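Local coordinates for penicillin-binding protein 2 (Pbp2) (Helicobacter pylori, PDB 5LP5), which probably cross-links peptidoglycan as a penicillin-binding transpeptidase involved in cell shape, and forms a complex with the rod shape-determining protein MreC, at residues Ile90-Lys93 with Ser99-Thr102; Asp149-Pro154 with Gly164-Ala169; Leu412-Leu415 with Asp421-Val424; Glu490-Lys495 with His501-Ser506. One frame throughout, in Å; residues are numbered along the deposited sequence.

Interaction 1 (Ile90-Lys93 with Ser99-Thr102); sequences IIQK and SKET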
loop_
_atom_site.group_PDB
_atom_site.type_symbol
_atom_site.label_atom_id
_atom_site.label_comp_id
_atom_site.label_asym_id
_atom_site.label_seq_id
_atom_site.Cartn_x
_atom_site.Cartn_y
_atom_site.Cartn_z
ATOM N N ILE A 90 -14.904 24.686 7.072
ATOM C CA ILE A 90 -15.077 24.117 5.733
ATOM C C ILE A 90 -14.809 22.604 5.763
ATOM O O ILE A 90 -15.555 21.830 5.182
ATOM C CB ILE A 90 -14.185 24.825 4.675
ATOM C CG1 ILE A 90 -14.681 26.258 4.412
ATOM C CG2 ILE A 90 -14.187 24.066 3.364
ATOM C CD1 ILE A 90 -13.835 27.062 3.443
ATOM N N ILE A 91 -13.756 22.188 6.453
ATOM C CA ILE A 91 -13.413 20.776 6.546
ATOM C C ILE A 91 -14.376 20.010 7.460
ATOM O O ILE A 91 -14.542 18.807 7.311
ATOM C CB ILE A 91 -11.950 20.604 6.974
ATOM C CG1 ILE A 91 -11.050 21.129 5.853
ATOM C CG2 ILE A 91 -11.619 19.143 7.254
ATOM C CD1 ILE A 91 -9.612 21.368 6.244
ATOM N N GLN A 92 -15.016 20.710 8.389
ATOM C CA GLN A 92 -16.097 20.133 9.195
ATOM C C GLN A 92 -17.270 19.694 8.309
ATOM O O GLN A 92 -17.814 18.603 8.477
ATOM C CB GLN A 92 -16.583 21.138 10.263
ATOM C CG GLN A 92 -17.762 20.668 11.133
ATOM C CD GLN A 92 -17.437 19.455 11.988
ATOM O OE1 GLN A 92 -16.309 19.298 12.451
ATOM N NE2 GLN A 92 -18.420 18.593 12.195
ATOM N N LYS A 93 -17.657 20.549 7.372
ATOM C CA LYS A 93 -18.749 20.219 6.454
ATOM C C LYS A 93 -18.479 18.880 5.761
ATOM O O LYS A 93 -19.359 18.034 5.729
ATOM C CB LYS A 93 -18.982 21.333 5.418
ATOM C CG LYS A 93 -19.691 22.576 5.966
ATOM C CD LYS A 93 -19.631 23.745 4.994
ATOM C CE LYS A 93 -19.671 25.088 5.711
ATOM N NZ LYS A 93 -19.190 26.172 4.813
ATOM N N SER A 99 -15.254 16.434 15.142
ATOM C CA SER A 99 -15.685 17.631 15.870
ATOM C C SER A 99 -14.775 18.832 15.581
ATOM O O SER A 99 -13.557 18.693 15.497
ATOM C CB SER A 99 -15.754 17.345 17.383
ATOM O OG SER A 99 -14.468 17.338 17.981
ATOM N N LYS A 100 -15.385 20.009 15.457
ATOM C CA LYS A 100 -14.701 21.257 15.085
ATOM C C LYS A 100 -13.386 21.436 15.834
ATOM O O LYS A 100 -12.410 21.982 15.308
ATOM C CB LYS A 100 -15.627 22.452 15.347
ATOM C CG LYS A 100 -17.008 22.318 14.694
ATOM C CD LYS A 100 -17.885 23.532 14.925
ATOM C CE LYS A 100 -17.360 24.732 14.151
ATOM N NZ LYS A 100 -18.100 26.001 14.406
ATOM N N GLU A 101 -13.376 20.967 17.077
ATOM C CA GLU A 101 -12.207 21.089 17.933
ATOM C C GLU A 101 -11.244 19.907 17.850
ATOM O O GLU A 101 -10.034 20.124 17.937
ATOM C CB GLU A 101 -12.618 21.353 19.382
ATOM C CG GLU A 101 -13.501 20.290 20.007
ATOM C CD GLU A 101 -14.137 20.782 21.294
ATOM O OE1 GLU A 101 -13.542 21.669 21.949
ATOM O OE2 GLU A 101 -15.231 20.288 21.650
ATOM N N THR A 102 -11.730 18.674 17.661
ATOM C CA THR A 102 -10.795 17.539 17.465
ATOM C C THR A 102 -9.874 17.806 16.256
ATOM O O THR A 102 -8.792 17.223 16.131
ATOM C CB THR A 102 -11.478 16.147 17.310
ATOM O OG1 THR A 102 -12.415 16.157 16.227
ATOM C CG2 THR A 102 -12.169 15.697 18.602
#
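The carboxamide of Gln92 carries this contact, and one of its faces looks at Lys100. Lys100 CG lies over that face, 4.0 Å from Gln92 CD. Lys100 N is on the same side, 4.1 Å from Gln92 CD and well above the amide plane rather than at its edge. The amide oxygen and nitrogen may be exchanged in the model; the atom built as Gln92 OE1 lies 3.2 Å from Lys100 N. Gln92 CG stands anti to its own backbone N (chi1 177°), and a bend at chi2 then brings the amide up to the peptide between Ser99 and Lys100. The two side chains cross at about a right angle. The end of Lys100 leads away, and its ammonium makes a long, weak ion pair with Glu89. Within 99-102, Thr102 OG1 donates to Ser99 O at 2.9 Å, in the carbonyl plane and on a lone pair. This bond closes the turn just as helix 102-107 begins. The contact thus joins the end of helix 81-94 to the next turn at the surface. Its chemistry implies a small, mixed contact: a polar amide beside a backbone N, with a lysine methylene over its face.

Interaction 2 (Asp149-Pro154 with Gly164-Ala169); sequences DKRYYP and GYVGVA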
loop_
_atom_site.group_PDB
_atom_site.type_symbol
_atom_site.label_atom_id
_atom_site.label_comp_id
_atom_site.label_asym_id
_atom_site.label_seq_id
_atom_site.Cartn_x
_atom_site.Cartn_y
_atom_site.Cartn_z
ATOM N N ASP A 149 -0.272 6.113 1.747
ATOM C CA ASP A 149 -0.291 4.671 1.943
ATOM C C ASP A 149 -0.636 4.287 3.379
ATOM O O ASP A 149 -0.169 4.897 4.318
ATOM C CB ASP A 149 1.070 4.060 1.580
ATOM C CG ASP A 149 1.135 3.606 0.145
ATOM O OD1 ASP A 149 0.036 3.399 -0.435
ATOM O OD2 ASP A 149 2.267 3.451 -0.395
ATOM N N LYS A 150 -1.449 3.255 3.523
ATOM C CA LYS A 150 -1.749 2.658 4.807
ATOM C C LYS A 150 -1.485 1.171 4.681
ATOM O O LYS A 150 -1.956 0.553 3.749
ATOM C CB LYS A 150 -3.212 2.922 5.172
ATOM C CG LYS A 150 -3.933 1.780 5.842
ATOM C CD LYS A 150 -5.336 2.218 6.240
ATOM C CE LYS A 150 -6.366 1.162 5.893
ATOM N NZ LYS A 150 -7.619 1.437 6.616
ATOM N N ARG A 151 -0.715 0.589 5.586
ATOM C CA ARG A 151 -0.398 -0.826 5.513
ATOM C C ARG A 151 -1.684 -1.612 5.696
ATOM O O ARG A 151 -2.630 -1.164 6.363
ATOM C CB ARG A 151 0.623 -1.201 6.593
ATOM C CG ARG A 151 1.369 -2.519 6.369
ATOM C CD ARG A 151 2.321 -2.441 5.175
ATOM N NE ARG A 151 3.352 -3.492 5.179
ATOM C CZ ARG A 151 4.084 -3.838 4.118
ATOM N NH1 ARG A 151 3.930 -3.210 2.960
ATOM N NH2 ARG A 151 4.983 -4.813 4.204
ATOM N N TYR A 152 -1.721 -2.790 5.089
ATOM C CA TYR A 152 -2.908 -3.645 5.125
ATOM C C TYR A 152 -2.554 -5.132 5.118
ATOM O O TYR A 152 -1.829 -5.607 4.253
ATOM C CB TYR A 152 -3.819 -3.319 3.942
ATOM C CG TYR A 152 -5.107 -4.110 3.930
ATOM C CD1 TYR A 152 -6.096 -3.904 4.899
ATOM C CD2 TYR A 152 -5.330 -5.070 2.961
ATOM C CE1 TYR A 152 -7.267 -4.645 4.897
ATOM C CE2 TYR A 152 -6.499 -5.799 2.933
ATOM C CZ TYR A 152 -7.462 -5.591 3.898
ATOM O OH TYR A 152 -8.605 -6.351 3.855
ATOM N N TYR A 153 -3.102 -5.857 6.085
ATOM C CA TYR A 153 -2.880 -7.290 6.244
ATOM C C TYR A 153 -4.206 -7.971 5.905
ATOM O O TYR A 153 -5.136 -7.988 6.714
ATOM C CB TYR A 153 -2.392 -7.600 7.675
ATOM C CG TYR A 153 -1.146 -6.805 8.030
ATOM C CD1 TYR A 153 0.110 -7.326 7.822
ATOM C CD2 TYR A 153 -1.233 -5.497 8.521
ATOM C CE1 TYR A 153 1.255 -6.590 8.119
ATOM C CE2 TYR A 153 -0.095 -4.754 8.814
ATOM C CZ TYR A 153 1.141 -5.308 8.609
ATOM O OH TYR A 153 2.272 -4.598 8.884
ATOM N N PRO A 154 -4.312 -8.497 4.675
ATOM C CA PRO A 154 -5.560 -9.060 4.181
ATOM C C PRO A 154 -6.120 -10.135 5.078
ATOM O O PRO A 154 -7.329 -10.172 5.312
ATOM C CB PRO A 154 -5.193 -9.667 2.827
ATOM C CG PRO A 154 -3.741 -9.506 2.670
ATOM C CD PRO A 154 -3.265 -8.496 3.647
ATOM N N GLY A 164 4.307 -9.634 11.852
ATOM C CA GLY A 164 4.486 -8.441 12.647
ATOM C C GLY A 164 3.825 -7.258 11.967
ATOM O O GLY A 164 3.168 -7.408 10.935
ATOM N N TYR A 165 4.017 -6.070 12.525
ATOM C CA TYR A 165 3.334 -4.888 12.044
ATOM C C TYR A 165 4.225 -3.645 12.024
ATOM O O TYR A 165 5.223 -3.554 12.719
ATOM C CB TYR A 165 2.084 -4.625 12.892
ATOM C CG TYR A 165 2.403 -4.299 14.321
ATOM C CD1 TYR A 165 2.729 -2.997 14.696
ATOM C CD2 TYR A 165 2.418 -5.289 15.297
ATOM C CE1 TYR A 165 3.034 -2.689 15.997
ATOM C CE2 TYR A 165 2.721 -4.986 16.603
ATOM C CZ TYR A 165 3.026 -3.682 16.948
ATOM O OH TYR A 165 3.320 -3.363 18.258
ATOM N N VAL A 166 3.821 -2.679 11.213
ATOM C CA VAL A 166 4.515 -1.413 11.077
ATOM C C VAL A 166 3.796 -0.340 11.894
ATOM O O VAL A 166 2.583 -0.428 12.128
ATOM C CB VAL A 166 4.579 -0.968 9.608
ATOM C CG1 VAL A 166 5.083 -2.103 8.751
ATOM C CG2 VAL A 166 3.225 -0.504 9.081
ATOM N N GLY A 167 4.558 0.662 12.320
ATOM C CA GLY A 167 4.002 1.767 13.084
ATOM C C GLY A 167 4.708 3.075 12.798
ATOM O O GLY A 167 5.597 3.140 11.947
ATOM N N VAL A 168 4.312 4.116 13.524
ATOM C CA VAL A 168 4.930 5.432 13.376
ATOM C C VAL A 168 6.345 5.374 13.922
ATOM O O VAL A 168 6.563 4.872 15.014
ATOM C CB VAL A 168 4.144 6.543 14.124
ATOM C CG1 VAL A 168 4.877 7.866 14.016
ATOM C CG2 VAL A 168 2.753 6.700 13.549
ATOM N N ALA A 169 7.289 5.896 13.147
ATOM C CA ALA A 169 8.679 5.999 13.575
ATOM C C ALA A 169 8.747 6.652 14.943
ATOM O O ALA A 169 8.293 7.778 15.104
ATOM C CB ALA A 169 9.490 6.814 12.571
#
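Tyr153 reaches segment 164-169 with its ring and hydroxyl. Its CB points toward the other segment, and chi1 of -56° sets CG anti to the carbonyl carbon, which sends the ring across. The first ring atom to meet a partner is CE1, 3.5 Å from Gly164 O. Next, Tyr153 CZ lies 3.7 Å from the same Gly164 O. At the tip, Tyr153 OH rests 3.3 Å from Tyr165 CA. It also accepts a weak hydrogen bond from Val166 N, 3.4 Å long and bent to 135°. The stronger partner of this hydroxyl is Glu192, with which it is hydrogen-bonded. Val166 CG1 closes in on the hydroxyl at 3.8 Å from Tyr153 OH.

The other branch of Val166 serves Arg151. Val166 CG2 is 3.7 Å from Arg151 CB, and the two side chains cross at about a right angle. The base of Arg151 makes the closer packing on the valine; Val166 CG1 also lies obliquely by the guanidinium. That group goes on to a salt bridge with Glu192, so one carboxylate holds both Arg151 and Tyr153.

Gly164 leaves helix 160-163 with positive phi and starts the run into strand 166-168. That strand pairs with 185-187, while 144-152 pairs with 63-76 in a separate mixed sheet. The contact sets the end of strand 144-152 and the loop after it against strand 166-168, with helix 190-194 supplying the shared Glu192. Earlier on strand 144-152, Asp149 packs on Thr221 of the MreC chain.

Interaction 3 (Leu412-Leu415 with Asp421-Val424); sequences LWKL and DWRV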
loop_
_atom_site.group_PDB
_atom_site.type_symbol
_atom_site.label_atom_id
_atom_site.label_comp_id
_atom_site.label_asym_id
_atom_site.label_seq_id
_atom_site.Cartn_x
_atom_site.Cartn_y
_atom_site.Cartn_z
ATOM N N LEU A 412 27.890 -26.090 36.231
ATOM C CA LEU A 412 28.372 -24.713 36.310
ATOM C C LEU A 412 27.238 -23.723 36.256
ATOM O O LEU A 412 27.382 -22.601 36.731
ATOM C CB LEU A 412 29.316 -24.389 35.153
ATOM C CG LEU A 412 30.727 -24.988 35.136
ATOM C CD1 LEU A 412 30.747 -26.514 34.965
ATOM C CD2 LEU A 412 31.509 -24.324 34.011
ATOM N N TRP A 413 26.130 -24.112 35.641
ATOM C CA TRP A 413 24.997 -23.217 35.509
ATOM C C TRP A 413 24.232 -23.066 36.824
ATOM O O TRP A 413 23.875 -21.944 37.223
ATOM C CB TRP A 413 24.046 -23.712 34.437
ATOM C CG TRP A 413 22.834 -22.866 34.386
ATOM C CD1 TRP A 413 22.700 -21.660 33.767
ATOM C CD2 TRP A 413 21.584 -23.131 35.030
ATOM N NE1 TRP A 413 21.441 -21.164 33.983
ATOM C CE2 TRP A 413 20.738 -22.051 34.755
ATOM C CE3 TRP A 413 21.106 -24.174 35.826
ATOM C CZ2 TRP A 413 19.434 -21.993 35.224
ATOM C CZ3 TRP A 413 19.809 -24.116 36.285
ATOM C CH2 TRP A 413 18.991 -23.031 35.987
ATOM N N LYS A 414 23.971 -24.198 37.483
ATOM C CA LYS A 414 23.268 -24.187 38.767
ATOM C C LYS A 414 24.073 -23.386 39.778
ATOM O O LYS A 414 23.502 -22.646 40.607
ATOM C CB LYS A 414 23.041 -25.602 39.295
ATOM C CG LYS A 414 22.105 -25.661 40.494
ATOM C CD LYS A 414 21.803 -27.082 40.925
ATOM C CE LYS A 414 20.643 -27.080 41.904
ATOM N NZ LYS A 414 20.545 -28.348 42.665
ATOM N N LEU A 415 25.397 -23.500 39.691
ATOM C CA LEU A 415 26.252 -22.729 40.576
ATOM C C LEU A 415 26.124 -21.222 40.347
ATOM O O LEU A 415 26.052 -20.467 41.291
ATOM C CB LEU A 415 27.713 -23.145 40.450
ATOM C CG LEU A 415 28.243 -24.348 41.234
ATOM C CD1 LEU A 415 29.763 -24.251 41.250
ATOM C CD2 LEU A 415 27.720 -24.470 42.659
ATOM N N ASP A 421 24.976 -26.864 44.956
ATOM C CA ASP A 421 25.695 -27.976 44.330
ATOM C C ASP A 421 24.828 -28.771 43.357
ATOM O O ASP A 421 23.597 -28.664 43.387
ATOM C CB ASP A 421 26.255 -28.929 45.394
ATOM C CG ASP A 421 27.540 -28.424 46.027
ATOM O OD1 ASP A 421 28.230 -27.569 45.439
ATOM O OD2 ASP A 421 27.870 -28.905 47.122
ATOM N N TRP A 422 25.491 -29.541 42.487
ATOM C CA TRP A 422 24.799 -30.373 41.501
ATOM C C TRP A 422 24.616 -31.796 42.011
ATOM O O TRP A 422 25.448 -32.671 41.765
ATOM C CB TRP A 422 25.527 -30.407 40.156
ATOM C CG TRP A 422 24.702 -31.103 39.077
ATOM C CD1 TRP A 422 24.773 -32.419 38.688
ATOM C CD2 TRP A 422 23.672 -30.512 38.283
ATOM N NE1 TRP A 422 23.850 -32.672 37.702
ATOM C CE2 TRP A 422 23.173 -31.513 37.426
ATOM C CE3 TRP A 422 23.131 -29.225 38.200
ATOM C CZ2 TRP A 422 22.147 -31.267 36.512
ATOM C CZ3 TRP A 422 22.114 -28.982 37.280
ATOM C CH2 TRP A 422 21.635 -30.002 36.455
ATOM N N ARG A 423 23.514 -32.022 42.714
ATOM C CA ARG A 423 23.212 -33.340 43.239
ATOM C C ARG A 423 22.847 -34.264 42.078
ATOM O O ARG A 423 22.379 -33.812 41.045
ATOM C CB ARG A 423 22.092 -33.267 44.268
ATOM C CG ARG A 423 22.426 -32.397 45.479
ATOM C CD ARG A 423 21.160 -32.067 46.248
ATOM N NE ARG A 423 20.175 -31.402 45.385
ATOM C CZ ARG A 423 18.850 -31.445 45.545
ATOM N NH1 ARG A 423 18.302 -32.133 46.545
ATOM N NH2 ARG A 423 18.059 -30.799 44.692
ATOM N N VAL A 424 23.132 -35.552 42.245
ATOM C CA VAL A 424 22.691 -36.620 41.343
ATOM C C VAL A 424 21.213 -36.494 40.900
ATOM O O VAL A 424 20.885 -36.800 39.756
ATOM C CB VAL A 424 22.942 -38.007 42.012
ATOM C CG1 VAL A 424 22.292 -38.076 43.396
ATOM C CG2 VAL A 424 22.447 -39.153 41.136
#
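Lys414 and Leu415 on helix 411-418 face the chain that leaves this helix, with Lys414 CA 6.9 Å from Trp422 CA and Leu415 CA 6.5 Å from Asp421 CA. Lys414 does most of the work. Its CG is anti to the backbone N (chi1 -170°), and the rest of the chain is extended and runs past the Trp422 ring to Asp421 O. Near its root, Lys414 CB sits at the edge of the Trp422 ring and in its plane, 3.8 Å from CE3. Further out, Lys414 CD is 3.7 Å from Trp422 CE3. The two side chains cross at about a right angle. At the tip, Lys414 NZ donates to Asp421 O at 3.2 Å, with a C=O...N angle of 165°. Asp421 O also receives a weak turn bond from Arg423 N.

The charge of Lys414 has its main partner in Asp426, with which it forms a salt bridge. Arg423 NH2 lies 4.0 Å from Lys414 NZ, which is near the guanidinium plane at its edge. The nearby Asp426 probably eases the meeting of these two like charges. Leu415 runs beside Asp421, pointing the same way, with Leu415 CD2 4.2 Å from Asp421 OD1.

This is a surface contact in the transpeptidase region. Segment 421-424 links helix 411-418 to helix 424-430. Asp426 and Thr427 of the latter helix hold Lys414 NZ and Trp422 NE1, while Trp422 also rests on Pro409, just ahead of helix 411-418.

Interaction 4 (Glu490-Lys495 with His501-Ser506); sequences EVCNHK and HSTRGS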
loop_
_atom_site.group_PDB
_atom_site.type_symbol
_atom_site.label_atom_id
_atom_site.label_comp_id
_atom_site.label_asym_id
_atom_site.label_seq_id
_atom_site.Cartn_x
_atom_site.Cartn_y
_atom_site.Cartn_z
ATOM N N GLU A 490 8.224 -46.494 16.371
ATOM C CA GLU A 490 7.462 -47.367 17.259
ATOM C C GLU A 490 6.472 -46.604 18.144
ATOM O O GLU A 490 5.450 -47.143 18.531
ATOM C CB GLU A 490 8.411 -48.229 18.111
ATOM C CG GLU A 490 9.047 -49.380 17.342
ATOM C CD GLU A 490 10.081 -50.167 18.135
ATOM O OE1 GLU A 490 10.249 -49.941 19.358
ATOM O OE2 GLU A 490 10.738 -51.033 17.520
ATOM N N VAL A 491 6.760 -45.353 18.458
ATOM C CA VAL A 491 5.852 -44.569 19.308
ATOM C C VAL A 491 4.490 -44.409 18.654
ATOM O O VAL A 491 3.463 -44.419 19.327
ATOM C CB VAL A 491 6.415 -43.166 19.630
ATOM C CG1 VAL A 491 5.422 -42.374 20.460
ATOM C CG2 VAL A 491 7.734 -43.274 20.383
ATOM N N CYS A 492 4.520 -44.266 17.333
ATOM C CA CYS A 492 3.355 -43.957 16.514
ATOM C C CYS A 492 2.748 -45.216 15.903
ATOM O O CYS A 492 1.559 -45.231 15.585
ATOM C CB CYS A 492 3.775 -43.018 15.383
ATOM S SG CYS A 492 3.619 -41.237 15.665
ATOM N N ASN A 493 3.568 -46.257 15.732
ATOM C CA ASN A 493 3.193 -47.429 14.923
ATOM C C ASN A 493 3.117 -48.779 15.650
ATOM O O ASN A 493 2.358 -49.653 15.247
ATOM C CB ASN A 493 4.149 -47.554 13.747
ATOM C CG ASN A 493 4.044 -46.383 12.807
ATOM O OD1 ASN A 493 3.056 -46.246 12.093
ATOM N ND2 ASN A 493 5.054 -45.516 12.819
ATOM N N HIS A 494 3.921 -48.970 16.693
ATOM C CA HIS A 494 3.847 -50.173 17.538
ATOM C C HIS A 494 2.664 -50.024 18.506
ATOM O O HIS A 494 2.369 -48.929 18.969
ATOM C CB HIS A 494 5.161 -50.351 18.305
ATOM C CG HIS A 494 5.356 -51.720 18.894
ATOM N ND1 HIS A 494 4.664 -52.167 20.004
ATOM C CD2 HIS A 494 6.195 -52.724 18.545
ATOM C CE1 HIS A 494 5.049 -53.396 20.292
ATOM N NE2 HIS A 494 5.978 -53.756 19.426
ATOM N N LYS A 495 1.992 -51.124 18.819
ATOM C CA LYS A 495 0.739 -51.070 19.587
ATOM C C LYS A 495 0.961 -50.648 21.042
ATOM O O LYS A 495 0.072 -50.073 21.676
ATOM C CB LYS A 495 0.015 -52.411 19.492
ATOM C CG LYS A 495 -0.300 -52.781 18.044
ATOM C CD LYS A 495 -1.093 -54.069 17.902
ATOM C CE LYS A 495 -1.599 -54.253 16.476
ATOM N NZ LYS A 495 -2.099 -55.642 16.248
ATOM N N HIS A 501 -2.990 -45.198 19.895
ATOM C CA HIS A 501 -4.449 -45.063 19.888
ATOM C C HIS A 501 -4.893 -43.710 19.313
ATOM O O HIS A 501 -6.029 -43.571 18.870
ATOM C CB HIS A 501 -5.037 -45.314 21.297
ATOM C CG HIS A 501 -5.104 -44.093 22.178
ATOM N ND1 HIS A 501 -3.989 -43.495 22.735
ATOM C CD2 HIS A 501 -6.166 -43.360 22.596
ATOM C CE1 HIS A 501 -4.362 -42.450 23.453
ATOM N NE2 HIS A 501 -5.678 -42.347 23.388
ATOM N N SER A 502 -3.980 -42.739 19.301
ATOM C CA SER A 502 -4.304 -41.375 18.886
ATOM C C SER A 502 -3.889 -41.014 17.456
ATOM O O SER A 502 -4.576 -40.218 16.822
ATOM C CB SER A 502 -3.718 -40.362 19.875
ATOM O OG SER A 502 -2.410 -40.725 20.273
ATOM N N THR A 503 -2.796 -41.595 16.944
ATOM C CA THR A 503 -2.278 -41.211 15.613
ATOM C C THR A 503 -2.671 -42.148 14.501
ATOM O O THR A 503 -1.918 -42.341 13.551
ATOM C CB THR A 503 -0.742 -41.127 15.577
ATOM O OG1 THR A 503 -0.166 -42.439 15.703
ATOM C CG2 THR A 503 -0.234 -40.191 16.664
ATOM N N ARG A 504 -3.848 -42.731 14.598
ATOM C CA ARG A 504 -4.302 -43.583 13.542
ATOM C C ARG A 504 -5.267 -42.746 12.726
ATOM O O ARG A 504 -5.777 -41.726 13.206
ATOM C CB ARG A 504 -4.876 -44.870 14.125
ATOM C CG ARG A 504 -3.775 -45.818 14.586
ATOM C CD ARG A 504 -4.372 -47.124 15.046
ATOM N NE ARG A 504 -5.250 -46.961 16.215
ATOM C CZ ARG A 504 -6.108 -47.886 16.675
ATOM N NH1 ARG A 504 -6.242 -49.069 16.067
ATOM N NH2 ARG A 504 -6.847 -47.628 17.758
ATOM N N GLY A 505 -5.475 -43.145 11.472
ATOM C CA GLY A 505 -6.197 -42.327 10.487
ATOM C C GLY A 505 -5.258 -41.395 9.724
ATOM O O GLY A 505 -5.661 -40.305 9.311
ATOM N N SER A 506 -4.007 -41.826 9.539
ATOM C CA SER A 506 -2.981 -41.032 8.861
ATOM C C SER A 506 -2.661 -41.642 7.512
ATOM O O SER A 506 -2.361 -42.829 7.424
ATOM C CB SER A 506 -1.687 -40.957 9.688
ATOM O OG SER A 506 -0.641 -40.366 8.923
#
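Cys492 meets Thr503 beside a disulfide bridge of the penicillin-binding transpeptidase fold. Cys492 lies in the last turn of helix 475-493, and its sulfur is bonded to Cys512 on strand 511-517. Within this chain that is an edge strand of the fold's five-stranded antiparallel sheet. Thr503 comes from the loop between that helix and that strand.

The CB of Thr503 points toward the helix end, whereas the CB of Cys492 runs across the direction of approach. The threonine thus presents both of its branches to the cysteine. With chi1 at 69°, OG1 lies between the backbone N and the carbonyl carbon. CG2 is then anti to the carbonyl carbon. Thr503 CG2 lies 4.1 Å from Cys492 SG, and Thr503 OG1 is 4.0 Å from the same sulfur. The methyl and the hydroxyl therefore pack against the bridge at loose van der Waals distance.

The hydroxyl finds its hydrogen-bond partner in its own loop, at Ala499 O. This bond helps to fix the rotation of the Thr503 side chain. A second tie between helix end and strand side comes from Asn493 ND2, which is bonded to Leu510 O. Along the helix, Glu490 forms a salt bridge with Arg364, and His494 N closes the last turn on Glu490 O at 3.0 Å. Across the contact, Thr503 OG1 stands 3.3 Å from Cys492 O, but the angle is too poor for a hydrogen bond.

Interactions 1 and 2 belong to the dimerisation region, and interactions 3 and 4 lie in the transpeptidase region, on the other side of the chain's centre. Interactions 1 and 3 are surface contacts of similar layout: a helix meets the loop that leads to the next helix. They differ in chemistry, since a neutral amide acts in the first and a charged lysine in the second. Interactions 2 and 4 are buried. In one, a tyrosine and an arginine that share a carboxylate pack on a strand of another sheet, while the other backs a disulfide between helix and strand. The centres of interactions 3 and 4 are about 39 Å apart, those of 1 and 2 about 27 Å.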